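Local coordinates for beta-N-acetylhexosaminidase (Akkermansia muciniphila, PDB 6JEB), which hydrolyses terminal non-reducing N-acetylglucosamine and N-acetylgalactosamine units from beta-linked glycans, including N-glycans and chitobiose, at residues M345-Q357 against K368-F382. Numbering follows the deposited sequence. Where two conformers were deposited one is given.
Sequences MASSEYCYLDFPQ and KTTTLQKCYDLDPAF. With ACM (acetamide), chain C.
The ring of Y350 is clamped between L378 and K374. L378 CD1 lies over one face, 4.1 Å from the ring centroid. K374 CE lies over the opposite face in a second CH-pi contact. CG of Y350 is anti to its carbonyl carbon (chi1 -62°), and this places the ring between the two. F382 reaches it obliquely, with CZ 3.8 Å from Y350 CE1 and the ring planes at 74°. The same phenylalanine meets M345. In one conformer the M345 chain folds back, and its sulfur comes to the edge of the F382 ring, a Met-aromatic contact. C351 SG packs on L378 CD2, and I333 of helix 329-339 touches both M345 and F382. This is the tight, apolar side.

Residues 345-357 leave strand 342-345 of the catalytic TIM barrel, which carries the family 20 active site. Y352, L353 and D354 bind substrate. Y352 OH donates to the acetamide oxygen at 2.7 Å, and D257 also holds that ligand. Residues 368-382 pack behind this loop and include the short helix 372-376, N-capped by T371 OG1.

The other side is polar and partly open to solvent. In one conformer of E349, K374 NZ forms a salt bridge with E349 OE2 at 2.7 Å, using the anti lone pair of that oxygen. One water bridges Y350 OH and D377 OD2. A second joins K374 NZ to D377 OD2 and is only weakly bonded to the hydroxyl.

A separate polar seam runs into buried residues. K368 NZ donates to E349 O, 28° out of the carbonyl plane, and to T370 OG1. That hydroxyl in turn donates to a water bound by S348 O and Y352 O. T370 N donates to P356 O at 2.9 Å, and R417 donates to F355 O and T370 O.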
# COMPACT_ATOMS: atom_id res chain seq x y z
N MET A 345 -8.17 0.86 -6.33
CA MET A 345 -7.47 0.91 -7.60
C MET A 345 -5.96 0.85 -7.36
O MET A 345 -5.39 1.76 -6.75
CB MET A 345 -7.85 2.19 -8.34
CG MET A 345 -7.20 2.36 -9.70
SD MET A 345 -7.46 0.94 -10.79
CE MET A 345 -9.24 0.93 -10.98
N ALA A 346 -5.32 -0.22 -7.85
CA ALA A 346 -3.88 -0.40 -7.76
C ALA A 346 -3.30 -0.78 -9.12
O ALA A 346 -2.30 -1.49 -9.19
CB ALA A 346 -3.52 -1.44 -6.70
N SER A 347 -3.92 -0.29 -10.20
CA SER A 347 -3.56 -0.70 -11.55
C SER A 347 -2.05 -0.62 -11.77
O SER A 347 -1.44 0.43 -11.57
CB SER A 347 -4.24 0.20 -12.56
OG SER A 347 -3.60 0.06 -13.82
N SER A 348 -1.47 -1.74 -12.22
CA SER A 348 -0.03 -1.80 -12.42
C SER A 348 0.45 -0.87 -13.52
O SER A 348 1.65 -0.60 -13.61
CB SER A 348 0.41 -3.24 -12.69
OG SER A 348 -0.15 -3.72 -13.89
N GLU A 349 -0.46 -0.37 -14.37
CA GLU A 349 -0.10 0.60 -15.39
C GLU A 349 0.29 1.95 -14.79
O GLU A 349 1.01 2.72 -15.44
CB GLU A 349 -1.27 0.77 -16.37
CG GLU A 349 -1.00 1.68 -17.58
CD GLU A 349 -2.11 1.62 -18.63
OE1 GLU A 349 -2.76 0.56 -18.74
OE2 GLU A 349 -2.33 2.62 -19.34
N TYR A 350 -0.16 2.24 -13.57
CA TYR A 350 0.04 3.54 -12.95
C TYR A 350 0.65 3.46 -11.56
O TYR A 350 1.29 4.42 -11.10
CB TYR A 350 -1.31 4.26 -12.79
CG TYR A 350 -2.02 4.55 -14.08
CD1 TYR A 350 -2.91 3.63 -14.63
CD2 TYR A 350 -1.82 5.75 -14.76
CE1 TYR A 350 -3.57 3.88 -15.81
CE2 TYR A 350 -2.48 6.02 -15.95
CZ TYR A 350 -3.36 5.08 -16.47
OH TYR A 350 -4.02 5.33 -17.64
N CYS A 351 0.42 2.34 -10.86
CA CYS A 351 0.59 2.30 -9.41
C CYS A 351 1.68 1.36 -8.94
O CYS A 351 1.97 1.33 -7.74
CB CYS A 351 -0.71 1.86 -8.73
SG CYS A 351 -2.12 2.92 -9.08
N TYR A 352 2.27 0.57 -9.84
CA TYR A 352 3.30 -0.39 -9.47
C TYR A 352 4.63 0.35 -9.47
O TYR A 352 5.26 0.52 -10.52
CB TYR A 352 3.26 -1.61 -10.40
CG TYR A 352 2.36 -2.70 -9.86
CD1 TYR A 352 1.17 -2.38 -9.19
CD2 TYR A 352 2.69 -4.04 -10.00
CE1 TYR A 352 0.34 -3.37 -8.68
CE2 TYR A 352 1.87 -5.04 -9.50
CZ TYR A 352 0.70 -4.70 -8.83
OH TYR A 352 -0.10 -5.69 -8.30
N LEU A 353 5.06 0.80 -8.29
CA LEU A 353 6.23 1.66 -8.20
C LEU A 353 7.54 0.89 -8.18
O LEU A 353 8.61 1.52 -8.11
CB LEU A 353 6.10 2.62 -7.01
CG LEU A 353 4.81 3.45 -7.04
CD1 LEU A 353 4.80 4.50 -5.93
CD2 LEU A 353 4.58 4.11 -8.43
N ASP A 354 7.49 -0.44 -8.26
CA ASP A 354 8.71 -1.19 -8.53
C ASP A 354 9.19 -1.00 -9.97
O ASP A 354 10.37 -1.23 -10.25
CB ASP A 354 8.53 -2.67 -8.19
CG ASP A 354 7.32 -3.31 -8.87
OD1 ASP A 354 6.26 -2.65 -8.98
OD2 ASP A 354 7.42 -4.49 -9.27
N PHE A 355 8.31 -0.57 -10.88
CA PHE A 355 8.71 -0.41 -12.27
C PHE A 355 9.62 0.81 -12.40
O PHE A 355 9.50 1.77 -11.62
CB PHE A 355 7.47 -0.21 -13.16
CG PHE A 355 6.53 -1.40 -13.23
CD1 PHE A 355 6.82 -2.60 -12.58
CD2 PHE A 355 5.35 -1.31 -13.95
CE1 PHE A 355 5.94 -3.69 -12.66
CE2 PHE A 355 4.47 -2.39 -14.04
CZ PHE A 355 4.77 -3.58 -13.39
N PRO A 356 10.55 0.81 -13.36
CA PRO A 356 11.45 1.96 -13.51
C PRO A 356 10.68 3.22 -13.90
O PRO A 356 9.69 3.16 -14.62
CB PRO A 356 12.41 1.52 -14.63
CG PRO A 356 11.63 0.50 -15.42
CD PRO A 356 10.80 -0.23 -14.38
N GLN A 357 11.16 4.36 -13.40
CA GLN A 357 10.47 5.63 -13.65
C GLN A 357 11.05 6.42 -14.81
O GLN A 357 10.38 7.34 -15.30
CB GLN A 357 10.42 6.50 -12.40
CG GLN A 357 11.77 7.06 -11.95
CD GLN A 357 11.76 7.33 -10.46
OE1 GLN A 357 11.15 8.30 -10.00
NE2 GLN A 357 12.39 6.45 -9.69
N LYS A 368 7.82 -2.63 -17.75
CA LYS A 368 7.60 -1.41 -18.50
C LYS A 368 8.01 -0.21 -17.66
O LYS A 368 8.12 -0.28 -16.43
CB LYS A 368 6.13 -1.26 -18.90
CG LYS A 368 5.23 -0.68 -17.82
CD LYS A 368 3.87 -0.30 -18.39
CE LYS A 368 2.97 0.38 -17.36
NZ LYS A 368 3.17 1.87 -17.22
N THR A 369 8.23 0.92 -18.33
CA THR A 369 8.51 2.17 -17.64
C THR A 369 7.19 2.84 -17.27
O THR A 369 6.27 2.90 -18.09
CB THR A 369 9.34 3.08 -18.54
OG1 THR A 369 10.58 2.44 -18.85
CG2 THR A 369 9.63 4.42 -17.86
N THR A 370 7.10 3.31 -16.02
CA THR A 370 5.99 4.15 -15.58
C THR A 370 6.59 5.49 -15.16
O THR A 370 7.14 5.61 -14.06
CB THR A 370 5.21 3.51 -14.44
OG1 THR A 370 4.72 2.23 -14.86
CG2 THR A 370 4.03 4.42 -14.04
N THR A 371 6.50 6.49 -16.03
CA THR A 371 7.07 7.79 -15.71
C THR A 371 6.18 8.51 -14.71
O THR A 371 5.02 8.14 -14.47
CB THR A 371 7.19 8.65 -16.97
OG1 THR A 371 5.88 8.91 -17.49
CG2 THR A 371 8.06 7.97 -18.03
N LEU A 372 6.74 9.57 -14.12
CA LEU A 372 5.96 10.43 -13.24
C LEU A 372 4.75 11.00 -13.96
O LEU A 372 3.65 11.06 -13.39
CB LEU A 372 6.86 11.56 -12.72
CG LEU A 372 6.17 12.56 -11.81
CD1 LEU A 372 5.69 11.87 -10.53
CD2 LEU A 372 7.14 13.69 -11.51
N GLN A 373 4.92 11.41 -15.22
CA GLN A 373 3.80 11.96 -15.98
C GLN A 373 2.72 10.91 -16.22
O GLN A 373 1.52 11.21 -16.12
CB GLN A 373 4.30 12.54 -17.31
CG GLN A 373 3.23 13.30 -18.05
CD GLN A 373 3.79 14.13 -19.20
OE1 GLN A 373 5.01 14.17 -19.41
NE2 GLN A 373 2.92 14.78 -19.94
N LYS A 374 3.12 9.67 -16.53
CA LYS A 374 2.14 8.60 -16.70
C LYS A 374 1.38 8.36 -15.40
O LYS A 374 0.15 8.25 -15.39
CB LYS A 374 2.86 7.32 -17.12
CG LYS A 374 1.98 6.07 -17.09
CD LYS A 374 0.84 6.19 -18.08
CE LYS A 374 0.08 4.88 -18.19
NZ LYS A 374 -0.91 4.89 -19.30
N CYS A 375 2.12 8.28 -14.29
CA CYS A 375 1.50 8.10 -12.99
C CYS A 375 0.45 9.18 -12.73
O CYS A 375 -0.67 8.87 -12.30
CB CYS A 375 2.60 8.12 -11.94
SG CYS A 375 2.08 7.69 -10.31
N TYR A 376 0.80 10.45 -12.98
CA TYR A 376 -0.12 11.55 -12.73
C TYR A 376 -1.37 11.47 -13.61
O TYR A 376 -2.40 12.06 -13.26
CB TYR A 376 0.58 12.91 -12.87
CG TYR A 376 -0.29 13.99 -12.28
CD1 TYR A 376 -0.30 14.20 -10.91
CD2 TYR A 376 -1.17 14.72 -13.07
CE1 TYR A 376 -1.14 15.13 -10.33
CE2 TYR A 376 -2.01 15.66 -12.50
CZ TYR A 376 -1.99 15.86 -11.14
OH TYR A 376 -2.84 16.78 -10.57
N ASP A 377 -1.31 10.75 -14.73
CA ASP A 377 -2.50 10.64 -15.57
C ASP A 377 -3.59 9.79 -14.93
O ASP A 377 -4.70 9.73 -15.48
CB ASP A 377 -2.12 10.09 -16.95
CG ASP A 377 -3.15 10.43 -18.00
OD1 ASP A 377 -3.53 11.61 -18.12
OD2 ASP A 377 -3.59 9.50 -18.72
N LEU A 378 -3.33 9.15 -13.79
CA LEU A 378 -4.31 8.27 -13.17
C LEU A 378 -5.50 9.05 -12.61
O LEU A 378 -5.33 9.93 -11.76
CB LEU A 378 -3.66 7.47 -12.04
CG LEU A 378 -4.63 6.59 -11.25
CD1 LEU A 378 -5.21 5.49 -12.14
CD2 LEU A 378 -3.93 6.00 -10.03
N ASP A 379 -6.69 8.71 -13.10
CA ASP A 379 -7.95 9.00 -12.42
C ASP A 379 -8.45 7.66 -11.92
O ASP A 379 -8.74 6.77 -12.74
CB ASP A 379 -8.95 9.59 -13.42
CG ASP A 379 -10.37 9.70 -12.87
OD1 ASP A 379 -10.59 9.51 -11.65
OD2 ASP A 379 -11.30 9.99 -13.67
N PRO A 380 -8.51 7.42 -10.60
CA PRO A 380 -8.91 6.09 -10.11
C PRO A 380 -10.24 5.61 -10.65
O PRO A 380 -10.45 4.40 -10.76
CB PRO A 380 -8.95 6.28 -8.59
CG PRO A 380 -7.95 7.36 -8.33
CD PRO A 380 -8.14 8.32 -9.49
N ALA A 381 -11.14 6.53 -11.00
CA ALA A 381 -12.44 6.19 -11.56
C ALA A 381 -12.43 6.03 -13.07
O ALA A 381 -13.44 5.62 -13.64
CB ALA A 381 -13.48 7.25 -11.18
N PHE A 382 -11.30 6.33 -13.72
CA PHE A 382 -11.18 6.20 -15.17
C PHE A 382 -12.31 6.91 -15.91
O PHE A 382 -12.86 6.41 -16.90
CB PHE A 382 -11.03 4.74 -15.60
CG PHE A 382 -9.69 4.17 -15.28
CD1 PHE A 382 -9.39 3.72 -14.00
CD2 PHE A 382 -8.70 4.11 -16.25
CE1 PHE A 382 -8.14 3.22 -13.70
CE2 PHE A 382 -7.45 3.60 -15.95
CZ PHE A 382 -7.17 3.16 -14.68
C1 ACM C . 0.60 -8.89 -7.56
O ACM C . 1.10 -8.08 -8.27
N ACM C . 1.16 -10.20 -7.52
C2 ACM C . -0.62 -8.61 -6.70
O HOH W 1 3.50 1.17 -12.69
O HOH W 2 -2.20 7.45 -19.54
O HOH W 3 -5.47 7.63 -17.62
O HOH W 4 9.64 9.72 -14.27